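Local coordinates for five-membered-cyclitol-phosphate synthase (Streptomyces citricolor, PDB 6K96), which binds nicotinamide-adenine-dinucleotide in a Rossmann-type domain and belongs to the family of the myo-inositol-1-phosphate synthases, at residues Ala23-Tyr26 against Arg27-Ala31; Leu198-Leu201 against Ser202-Gly205; Ala163-Pro166 against Glu167-Glu170; Ala60-His64 against Pro65-Gly69. All coordinates share one frame; numbering follows the deposited sequence.

Contact 1 (Ala23-Tyr26 against Arg27-Ala31); sequences AELY and RKMSA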
loop_
_atom_site.group_PDB
_atom_site.type_symbol
_atom_site.label_atom_id
_atom_site.label_comp_id
_atom_site.label_asym_id
_atom_site.label_seq_id
_atom_site.Cartn_x
_atom_site.Cartn_y
_atom_site.Cartn_z
ATOM N N ALA B 23 15.929 -25.329 12.938
ATOM C CA ALA B 23 16.040 -26.312 14.034
ATOM C C ALA B 23 17.107 -25.882 15.042
ATOM O O ALA B 23 16.853 -26.106 16.221
ATOM C CB ALA B 23 16.346 -27.684 13.511
ATOM N N GLU B 24 18.236 -25.305 14.616
ATOM C CA GLU B 24 19.320 -24.861 15.548
ATOM C C GLU B 24 18.999 -23.492 16.157
ATOM O O GLU B 24 19.599 -23.201 17.212
ATOM C CB GLU B 24 20.704 -24.751 14.901
ATOM C CG GLU B 24 21.621 -25.942 15.209
ATOM C CD GLU B 24 22.331 -25.978 16.572
ATOM O OE1 GLU B 24 23.006 -25.009 16.939
ATOM O OE2 GLU B 24 22.213 -26.993 17.268
ATOM N N LEU B 25 18.173 -22.669 15.508
ATOM C CA LEU B 25 17.678 -21.426 16.136
ATOM C C LEU B 25 16.782 -21.826 17.304
ATOM O O LEU B 25 17.035 -21.307 18.373
ATOM C CB LEU B 25 16.934 -20.512 15.158
ATOM C CG LEU B 25 16.607 -19.108 15.695
ATOM C CD1 LEU B 25 16.976 -18.025 14.705
ATOM C CD2 LEU B 25 15.141 -18.930 16.073
ATOM N N TYR B 26 15.810 -22.726 17.131
ATOM C CA TYR B 26 14.944 -23.175 18.253
ATOM C C TYR B 26 15.808 -23.853 19.319
ATOM O O TYR B 26 15.421 -23.747 20.465
ATOM C CB TYR B 26 13.830 -24.122 17.803
ATOM C CG TYR B 26 12.797 -23.430 16.971
ATOM C CD1 TYR B 26 11.948 -22.518 17.544
ATOM C CD2 TYR B 26 12.700 -23.646 15.600
ATOM C CE1 TYR B 26 11.031 -21.820 16.782
ATOM C CE2 TYR B 26 11.781 -22.955 14.818
ATOM C CZ TYR B 26 10.938 -22.036 15.417
ATOM O OH TYR B 26 10.023 -21.385 14.644
ATOM N N ARG B 27 16.886 -24.565 18.963
ATOM C CA ARG B 27 17.740 -25.241 19.976
ATOM C C ARG B 27 18.358 -24.163 20.875
ATOM O O ARG B 27 18.406 -24.386 22.097
ATOM C CB ARG B 27 18.838 -26.119 19.366
ATOM C CG ARG B 27 18.853 -27.519 19.970
ATOM C CD ARG B 27 20.137 -28.333 19.915
ATOM N NE ARG B 27 20.513 -28.861 18.610
ATOM C CZ ARG B 27 19.848 -29.773 17.922
ATOM N NH1 ARG B 27 18.714 -30.286 18.375
ATOM N NH2 ARG B 27 20.330 -30.173 16.759
ATOM N N LYS B 28 18.787 -23.048 20.269
ATOM C CA LYS B 28 19.451 -21.888 20.916
ATOM C C LYS B 28 18.446 -21.224 21.863
ATOM O O LYS B 28 18.816 -20.976 23.034
ATOM C CB LYS B 28 20.011 -20.917 19.863
ATOM C CG LYS B 28 20.733 -19.686 20.406
ATOM C CD LYS B 28 20.548 -18.392 19.593
ATOM C CE LYS B 28 19.281 -17.623 19.959
ATOM N NZ LYS B 28 19.090 -16.366 19.185
ATOM N N MET B 29 17.219 -20.992 21.390
ATOM C CA MET B 29 16.128 -20.357 22.180
ATOM C C MET B 29 15.805 -21.208 23.423
ATOM O O MET B 29 15.445 -20.582 24.457
ATOM C CB MET B 29 14.867 -20.153 21.331
ATOM C CG MET B 29 14.989 -18.990 20.323
ATOM S SD MET B 29 13.653 -18.902 19.065
ATOM C CE MET B 29 12.242 -18.528 20.104
ATOM N N SER B 30 15.913 -22.548 23.339
ATOM C CA SER B 30 15.732 -23.496 24.473
ATOM C C SER B 30 16.741 -23.165 25.579
ATOM O O SER B 30 16.339 -23.048 26.767
ATOM C CB SER B 30 15.911 -24.929 24.071
ATOM O OG SER B 30 14.767 -25.436 23.423
ATOM N N ALA B 31 18.017 -23.073 25.201
ATOM C CA ALA B 31 19.114 -22.711 26.118
ATOM C C ALA B 31 18.794 -21.325 26.679
ATOM O O ALA B 31 18.421 -21.233 27.814
ATOM C CB ALA B 31 20.440 -22.745 25.402
#
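Leu25 and Met29 make the tight part of this helical turn: methyl CD2 of the leucine meets SD of the methionine at 3.3 Å, one turn on. The same sulfur stands obliquely to the Tyr26 ring, 5.1 Å from its centroid and 47° off the ring normal, a Met-aromatic contact. Tyr26 has CG beside its own backbone N (chi1 -69°), and its ring runs off to meet Phe39, while OH bonds to Pro40 O. The second subunit closes this flank, with its Trp277 edge-to-face on the Tyr26 ring and its Ala278 against Leu25. Solvent lies nearer the other flank, where Arg27 reaches back three residues to Glu24. Its NE donates to Glu24 OE2 at 2.9 Å, a salt bridge through a single close N-O pair. The carboxylate is met on its anti side, and the two planar groups are turned 60° against each other, so this is no flat two-pronged pair. Beneath both flanks run the backbone bonds, among them Met29 N to Leu25 O (3.0 Å) and Ser30 N to Tyr26 O (3.2 Å). This is an amphipathic C-terminal end of the helix that follows the first strand of the Rossmann fold.

Contact 2 (Leu198-Leu201 against Ser202-Gly205); sequences LGLL and SERG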
loop_
_atom_site.group_PDB
_atom_site.type_symbol
_atom_site.label_atom_id
_atom_site.label_comp_id
_atom_site.label_asym_id
_atom_site.label_seq_id
_atom_site.Cartn_x
_atom_site.Cartn_y
_atom_site.Cartn_z
ATOM N N LEU B 198 -11.700 -12.664 -0.654
ATOM C CA LEU B 198 -12.778 -12.818 -1.661
ATOM C C LEU B 198 -13.945 -13.498 -0.973
ATOM O O LEU B 198 -15.071 -13.036 -1.207
ATOM C CB LEU B 198 -12.273 -13.550 -2.901
ATOM C CG LEU B 198 -11.511 -12.665 -3.886
ATOM C CD1 LEU B 198 -10.884 -13.533 -4.993
ATOM C CD2 LEU B 198 -12.411 -11.597 -4.514
ATOM N N GLY B 199 -13.650 -14.476 -0.116
ATOM C CA GLY B 199 -14.618 -15.157 0.778
ATOM C C GLY B 199 -15.508 -14.166 1.524
ATOM O O GLY B 199 -16.727 -14.336 1.464
ATOM N N LEU B 200 -14.893 -13.176 2.196
ATOM C CA LEU B 200 -15.519 -12.086 2.967
ATOM C C LEU B 200 -16.516 -11.335 2.103
ATOM O O LEU B 200 -17.673 -11.187 2.567
ATOM C CB LEU B 200 -14.460 -11.083 3.418
ATOM C CG LEU B 200 -13.709 -11.389 4.701
ATOM C CD1 LEU B 200 -13.075 -10.082 5.232
ATOM C CD2 LEU B 200 -14.620 -12.047 5.758
ATOM N N LEU B 201 -16.074 -10.874 0.925
ATOM C CA LEU B 201 -16.940 -10.084 0.021
ATOM C C LEU B 201 -18.213 -10.850 -0.331
ATOM O O LEU B 201 -19.284 -10.196 -0.384
ATOM C CB LEU B 201 -16.207 -9.691 -1.261
ATOM C CG LEU B 201 -15.591 -8.310 -1.253
ATOM C CD1 LEU B 201 -14.389 -8.280 -0.307
ATOM C CD2 LEU B 201 -15.215 -7.875 -2.654
ATOM N N SER B 202 -18.139 -12.144 -0.614
ATOM C CA SER B 202 -19.304 -12.885 -1.176
ATOM C C SER B 202 -20.194 -13.440 -0.046
ATOM O O SER B 202 -21.431 -13.421 -0.185
ATOM C CB SER B 202 -18.867 -13.936 -2.194
ATOM O OG SER B 202 -18.375 -15.119 -1.568
ATOM N N GLU B 203 -19.576 -13.893 1.040
ATOM C CA GLU B 203 -20.243 -14.259 2.333
ATOM C C GLU B 203 -21.196 -13.109 2.740
ATOM O O GLU B 203 -22.328 -13.387 3.009
ATOM C CB GLU B 203 -19.114 -14.602 3.316
ATOM C CG GLU B 203 -19.445 -15.032 4.740
ATOM C CD GLU B 203 -18.170 -15.171 5.591
ATOM O OE1 GLU B 203 -17.093 -15.562 5.033
ATOM O OE2 GLU B 203 -18.219 -14.861 6.811
ATOM N N ARG B 204 -20.792 -11.838 2.686
ATOM C CA ARG B 204 -21.643 -10.703 3.170
ATOM C C ARG B 204 -22.368 -10.085 1.963
ATOM O O ARG B 204 -23.110 -9.116 2.170
ATOM C CB ARG B 204 -20.865 -9.681 4.042
ATOM C CG ARG B 204 -19.580 -10.200 4.706
ATOM C CD ARG B 204 -19.449 -10.241 6.200
ATOM N NE ARG B 204 -19.497 -8.870 6.682
ATOM C CZ ARG B 204 -19.850 -8.466 7.934
ATOM N NH1 ARG B 204 -20.202 -9.338 8.860
ATOM N NH2 ARG B 204 -19.862 -7.173 8.249
ATOM N N GLY B 205 -22.151 -10.590 0.745
ATOM C CA GLY B 205 -23.006 -10.314 -0.425
ATOM C C GLY B 205 -22.544 -9.098 -1.195
ATOM O O GLY B 205 -23.355 -8.490 -1.927
#
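Glu203 and Arg204 lay the roots of their side chains over the carbonyls of Gly199 and Leu200, one turn back. Glu203 has CG anti to its backbone N (chi1 -180°) and an extended chain; its CB sits a tight 3.0 Å from Gly199 O, and OE1 comes back beside the same oxygen at 3.8 Å, with Leu200 CD2 only loosely beyond. Arg204 instead bends at once: its CG is modelled 3.0 Å from Leu200 O, tight and doubtful in detail, and the guanidinium leads off to the second subunit, where NH2 makes a weak bond to Ser186 O. Ser202 turns OG back over the preceding turn, 3.5 Å from Gly199 O. Leu198 and Leu201 face another way, both onto Ile272 of strand 265-275, whereas Leu200 packs on Ala196 of the second subunit. The backbone keeps its helical bonds to the end, with Glu203 N to Gly199 O at 2.9 Å, followed by Arg204 N to Leu200 O at 3.2 Å. Gly205 then leaves the helix with a positive phi of 90°, which, with two backbone bonds back into the last turn, the one from Gly205 N to Ser202 O weak, makes a Schellman motif ending helix 190-203 ahead of strand 207-217.

Contact 3 (Ala163-Pro166 against Glu167-Glu170); sequences ARTP and ELLE
Leu169 folds its side chain back over the loop that leads into its own helix, towards Ala163. Its CB lies 3.6 Å from Pro166 O and 3.8 Å from Thr165 O. CG stands opposite the backbone N (chi1 -179°), which carries the branch away from those two carbonyls. From there CD2, at the tip, comes to 3.7 Å from Ala163 O, and the side chain also packs on Ala330, as Ala163 does. The backbone of the same residue is gripped too: Leu169 N points almost straight at Thr165 O (3.2 Å, 178°). Next along the turn, Glu170 N bonds to Pro166 O at 3.0 Å. Thr165 adds its hydroxyl from the loop side, where OG1 touches Leu168 CB at 3.2 Å and takes a weak, long bond from Leu168 N at 3.4 Å. That bond, with a weak one to Thr165 O, gives Leu168 N partners at the open start of the helix. The loop itself is held by Asp182, which bonds to Ala163 N and makes a salt bridge with Arg164. Threonine just before the helix, accepting from the backbone three residues on, with proline as the first helical residue, is an N-cap.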
loop_
_atom_site.group_PDB
_atom_site.type_symbol
_atom_site.label_atom_id
_atom_site.label_comp_id
_atom_site.label_asym_id
_atom_site.label_seq_id
_atom_site.Cartn_x
_atom_site.Cartn_y
_atom_site.Cartn_z
ATOM N N ALA B 163 2.165 -39.726 -3.770
ATOM C CA ALA B 163 1.100 -40.209 -2.858
ATOM C C ALA B 163 -0.173 -40.348 -3.673
ATOM O O ALA B 163 -1.022 -41.096 -3.273
ATOM C CB ALA B 163 0.898 -39.304 -1.681
ATOM N N ARG B 164 -0.281 -39.674 -4.813
ATOM C CA ARG B 164 -1.575 -39.662 -5.544
ATOM C C ARG B 164 -1.669 -40.820 -6.558
ATOM O O ARG B 164 -2.805 -41.027 -7.076
ATOM C CB ARG B 164 -1.826 -38.299 -6.196
ATOM C CG ARG B 164 -2.694 -37.376 -5.338
ATOM C CD ARG B 164 -2.715 -35.949 -5.822
ATOM N NE ARG B 164 -1.367 -35.616 -6.219
ATOM C CZ ARG B 164 -1.037 -34.689 -7.089
ATOM N NH1 ARG B 164 -1.982 -33.967 -7.655
ATOM N NH2 ARG B 164 0.246 -34.450 -7.356
ATOM N N THR B 165 -0.555 -41.511 -6.877
ATOM C CA THR B 165 -0.595 -42.727 -7.739
ATOM C C THR B 165 -1.062 -43.897 -6.862
ATOM O O THR B 165 -0.296 -44.421 -6.054
ATOM C CB THR B 165 0.693 -43.022 -8.543
ATOM O OG1 THR B 165 1.298 -44.195 -7.989
ATOM C CG2 THR B 165 1.684 -41.867 -8.640
ATOM N N PRO B 166 -2.323 -44.362 -7.027
ATOM C CA PRO B 166 -2.912 -45.337 -6.096
ATOM C C PRO B 166 -2.111 -46.652 -5.911
ATOM O O PRO B 166 -2.143 -47.211 -4.843
ATOM C CB PRO B 166 -4.293 -45.648 -6.717
ATOM C CG PRO B 166 -4.558 -44.521 -7.730
ATOM C CD PRO B 166 -3.192 -44.071 -8.189
ATOM N N GLU B 167 -1.405 -47.141 -6.928
ATOM C CA GLU B 167 -0.638 -48.414 -6.779
ATOM C C GLU B 167 0.645 -48.182 -5.961
ATOM O O GLU B 167 1.050 -49.074 -5.223
ATOM C CB GLU B 167 -0.347 -49.061 -8.140
ATOM C CG GLU B 167 -1.517 -49.870 -8.693
ATOM C CD GLU B 167 -1.305 -51.392 -8.731
ATOM O OE1 GLU B 167 -1.238 -51.984 -9.868
ATOM O OE2 GLU B 167 -1.198 -52.003 -7.630
ATOM N N LEU B 168 1.309 -47.042 -6.082
ATOM C CA LEU B 168 2.533 -46.786 -5.267
ATOM C C LEU B 168 2.154 -46.623 -3.778
ATOM O O LEU B 168 2.819 -47.187 -2.918
ATOM C CB LEU B 168 3.238 -45.558 -5.829
ATOM C CG LEU B 168 4.528 -45.195 -5.119
ATOM C CD1 LEU B 168 5.463 -46.383 -5.094
ATOM C CD2 LEU B 168 5.194 -43.967 -5.758
ATOM N N LEU B 169 1.045 -45.925 -3.507
ATOM C CA LEU B 169 0.384 -45.792 -2.181
ATOM C C LEU B 169 0.111 -47.184 -1.605
ATOM O O LEU B 169 0.651 -47.472 -0.534
ATOM C CB LEU B 169 -0.899 -44.968 -2.368
ATOM C CG LEU B 169 -1.752 -44.669 -1.126
ATOM C CD1 LEU B 169 -0.933 -44.078 0.035
ATOM C CD2 LEU B 169 -2.926 -43.759 -1.490
ATOM N N GLU B 170 -0.666 -48.013 -2.316
ATOM C CA GLU B 170 -0.971 -49.440 -1.992
ATOM C C GLU B 170 0.315 -50.132 -1.509
ATOM O O GLU B 170 0.313 -50.704 -0.388
ATOM C CB GLU B 170 -1.552 -50.176 -3.217
ATOM C CG GLU B 170 -2.720 -51.118 -2.922
ATOM C CD GLU B 170 -2.401 -52.452 -2.238
ATOM O OE1 GLU B 170 -1.991 -53.419 -2.973
ATOM O OE2 GLU B 170 -2.588 -52.545 -0.961
#

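Contact 4 (Ala60-His64 against Pro65-Gly69); sequences AFDLH and PNKVG. With NAD (nicotinamide-adenine-dinucleotide), chain G.
At the C-terminal end of the second strand of the Rossmann fold, Asp62 and Lys67 close together on the adenosine ribose of NAD, the carboxylate gripping the sugar hydroxyls as is classical for this fold. O2B of NAD donates to Asp62 OD1 and O3B to Asp62 OD2, both at 2.8 Å. In an Asx turn, OD1 also accepts His64 N on its anti lone pair; Leu63 N adds a bond to OD1 from 27° out of the carboxylate plane, and Val12 N bonds to OD2. Lys67 sends an extended chain past Asp62, with CD 3.7 Å from OD2, and its NZ donates to O3B of NAD; the modelled 2.5 Å is shorter than normal and the exact length doubtful. The ammonium has further partners in Val12 O and Asn81 OD1; at 4.1 Å from Asp62 OD2 it is too far for a salt bridge, though the opposite charges probably steady each other. Leu63 CD1 lies 3.5 Å from N6A of the adenine. The loop closes on His64 O, which takes both Lys67 N and Val68 N. The His64 ring lies alongside the Asn66 side chain, ring and amide planes 52° apart, and ND1 accepts Asn66 N in the ring plane at 3.2 Å.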
loop_
_atom_site.group_PDB
_atom_site.type_symbol
_atom_site.label_atom_id
_atom_site.label_comp_id
_atom_site.label_asym_id
_atom_site.label_seq_id
_atom_site.Cartn_x
_atom_site.Cartn_y
_atom_site.Cartn_z
ATOM N N ALA B 60 22.164 -36.746 2.444
ATOM C CA ALA B 60 21.870 -35.623 1.544
ATOM C C ALA B 60 22.318 -35.990 0.134
ATOM O O ALA B 60 23.447 -36.520 -0.021
ATOM C CB ALA B 60 22.558 -34.371 2.036
ATOM N N PHE B 61 21.454 -35.668 -0.836
ATOM C CA PHE B 61 21.607 -35.982 -2.271
ATOM C C PHE B 61 21.322 -34.725 -3.106
ATOM O O PHE B 61 20.231 -34.127 -2.965
ATOM C CB PHE B 61 20.663 -37.138 -2.587
ATOM C CG PHE B 61 20.875 -38.355 -1.722
ATOM C CD1 PHE B 61 21.991 -39.159 -1.878
ATOM C CD2 PHE B 61 19.940 -38.721 -0.777
ATOM C CE1 PHE B 61 22.180 -40.274 -1.076
ATOM C CE2 PHE B 61 20.134 -39.834 0.022
ATOM C CZ PHE B 61 21.250 -40.608 -0.121
ATOM N N ASP B 62 22.268 -34.341 -3.969
ATOM C CA ASP B 62 22.187 -33.165 -4.883
ATOM C C ASP B 62 22.958 -33.478 -6.173
ATOM O O ASP B 62 23.584 -34.581 -6.236
ATOM C CB ASP B 62 22.769 -31.910 -4.221
ATOM C CG ASP B 62 21.947 -30.656 -4.466
ATOM O OD1 ASP B 62 22.073 -30.072 -5.568
ATOM O OD2 ASP B 62 21.165 -30.272 -3.549
ATOM N N LEU B 63 22.924 -32.553 -7.147
ATOM C CA LEU B 63 23.648 -32.651 -8.456
ATOM C C LEU B 63 24.520 -31.419 -8.667
ATOM O O LEU B 63 25.394 -31.499 -9.540
ATOM C CB LEU B 63 22.709 -32.765 -9.677
ATOM C CG LEU B 63 21.817 -34.006 -9.823
ATOM C CD1 LEU B 63 21.077 -33.964 -11.142
ATOM C CD2 LEU B 63 22.569 -35.312 -9.686
ATOM N N HIS B 64 24.254 -30.306 -7.988
ATOM C CA HIS B 64 25.016 -29.038 -8.178
ATOM C C HIS B 64 26.448 -29.199 -7.652
ATOM O O HIS B 64 26.687 -29.643 -6.515
ATOM C CB HIS B 64 24.299 -27.859 -7.519
ATOM C CG HIS B 64 24.740 -26.526 -8.016
ATOM N ND1 HIS B 64 25.980 -25.984 -7.727
ATOM C CD2 HIS B 64 24.072 -25.589 -8.726
ATOM C CE1 HIS B 64 26.088 -24.802 -8.304
ATOM N NE2 HIS B 64 24.928 -24.534 -8.924
ATOM N N PRO B 65 27.444 -28.839 -8.492
ATOM C CA PRO B 65 28.870 -28.932 -8.126
ATOM C C PRO B 65 29.334 -28.251 -6.811
ATOM O O PRO B 65 30.292 -28.742 -6.201
ATOM C CB PRO B 65 29.584 -28.243 -9.313
ATOM C CG PRO B 65 28.606 -28.325 -10.467
ATOM C CD PRO B 65 27.225 -28.326 -9.851
ATOM N N ASN B 66 28.700 -27.150 -6.400
ATOM C CA ASN B 66 28.940 -26.461 -5.093
ATOM C C ASN B 66 28.447 -27.299 -3.896
ATOM O O ASN B 66 28.959 -27.083 -2.754
ATOM C CB ASN B 66 28.238 -25.112 -5.059
ATOM C CG ASN B 66 28.800 -24.159 -6.083
ATOM O OD1 ASN B 66 29.857 -24.423 -6.663
ATOM N ND2 ASN B 66 28.093 -23.064 -6.301
ATOM N N LYS B 67 27.529 -28.249 -4.147
ATOM C CA LYS B 67 26.861 -29.044 -3.084
ATOM C C LYS B 67 27.397 -30.479 -3.019
ATOM O O LYS B 67 27.430 -31.004 -1.898
ATOM C CB LYS B 67 25.344 -28.981 -3.276
ATOM C CG LYS B 67 24.797 -27.562 -3.402
ATOM C CD LYS B 67 23.369 -27.381 -2.884
ATOM C CE LYS B 67 22.746 -26.049 -3.251
ATOM N NZ LYS B 67 21.284 -26.152 -3.379
ATOM N N VAL B 68 27.811 -31.088 -4.133
ATOM C CA VAL B 68 28.234 -32.523 -4.160
ATOM C C VAL B 68 29.634 -32.672 -3.527
ATOM O O VAL B 68 30.580 -31.926 -3.906
ATOM C CB VAL B 68 28.174 -33.110 -5.589
ATOM C CG1 VAL B 68 28.791 -34.500 -5.650
ATOM C CG2 VAL B 68 26.747 -33.150 -6.132
ATOM N N GLY B 69 29.756 -33.592 -2.564
ATOM C CA GLY B 69 31.021 -33.893 -1.858
ATOM C C GLY B 69 31.490 -32.758 -0.962
ATOM O O GLY B 69 32.623 -32.839 -0.413
HETATM P PA NAD G . 15.690 -25.108 -4.381
HETATM O O1A NAD G . 15.753 -24.764 -5.819
HETATM O O2A NAD G . 16.296 -24.099 -3.444
HETATM O O5B NAD G . 16.198 -26.559 -4.024
HETATM C C5B NAD G . 16.324 -27.451 -5.156
HETATM C C4B NAD G . 17.527 -28.333 -4.952
HETATM O O4B NAD G . 17.441 -29.589 -5.706
HETATM C C3B NAD G . 18.834 -27.677 -5.407
HETATM O O3B NAD G . 19.830 -27.932 -4.424
HETATM C C2B NAD G . 19.148 -28.445 -6.688
HETATM O O2B NAD G . 20.502 -28.194 -6.927
HETATM C C1B NAD G . 18.739 -29.846 -6.221
HETATM N N9A NAD G . 18.615 -30.884 -7.225
HETATM C C8A NAD G . 18.274 -30.656 -8.536
HETATM N N7A NAD G . 18.128 -31.761 -9.230
HETATM C C5A NAD G . 18.355 -32.787 -8.319
HETATM C C6A NAD G . 18.336 -34.189 -8.465
HETATM N N6A NAD G . 18.039 -34.789 -9.612
HETATM N N1A NAD G . 18.564 -34.945 -7.356
HETATM C C2A NAD G . 18.857 -34.300 -6.211
HETATM N N3A NAD G . 18.918 -32.992 -5.970
HETATM C C4A NAD G . 18.647 -32.266 -7.071
HETATM O O3 NAD G . 14.157 -25.271 -4.006
HETATM P PN NAD G . 13.402 -24.954 -2.621
HETATM O O1N NAD G . 14.116 -25.678 -1.545
HETATM O O2N NAD G . 13.218 -23.467 -2.653
HETATM O O5D NAD G . 11.993 -25.692 -2.886
HETATM C C5D NAD G . 12.022 -27.159 -3.122
HETATM C C4D NAD G . 10.705 -27.600 -3.690
HETATM O O4D NAD G . 9.623 -27.384 -2.755
HETATM C C3D NAD G . 10.327 -26.848 -4.975
HETATM O O3D NAD G . 9.698 -27.774 -5.833
HETATM C C2D NAD G . 9.235 -25.894 -4.499
HETATM O O2D NAD G . 8.248 -25.536 -5.448
HETATM C C1D NAD G . 8.537 -26.750 -3.445
HETATM N N1N NAD G . 7.686 -25.883 -2.574
HETATM C C2N NAD G . 8.260 -24.705 -1.987
HETATM C C3N NAD G . 7.477 -23.769 -1.332
HETATM C C7N NAD G . 8.167 -22.571 -0.704
HETATM O O7N NAD G . 9.390 -22.519 -0.677
HETATM N N7N NAD G . 7.406 -21.599 -0.207
HETATM C C4N NAD G . 6.102 -23.994 -1.298
HETATM C C5N NAD G . 5.584 -25.215 -1.711
HETATM C C6N NAD G . 6.370 -26.105 -2.420
#

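In the fold
Along the chain the order is contact 1, contact 4, contact 3, contact 2, with no two touching. The first three belong to the Rossmann domain, round its six-stranded parallel sheet: contact 1 ends the helix after strand 5-10, contact 4 ends strand 55-62, and contact 3 starts the helix after strand 153-156. Contacts 1 and 3 lie on opposite sides of the chain's centre, their centres about 37 Å apart. Contact 2 sits away from them on helix 190-203, against the mixed sheet, its centre about 48 Å from that of contact 4. Contact 4 lies in the NAD pocket, while contacts 1 and 2, their centres about 42 Å apart, both meet the second subunit.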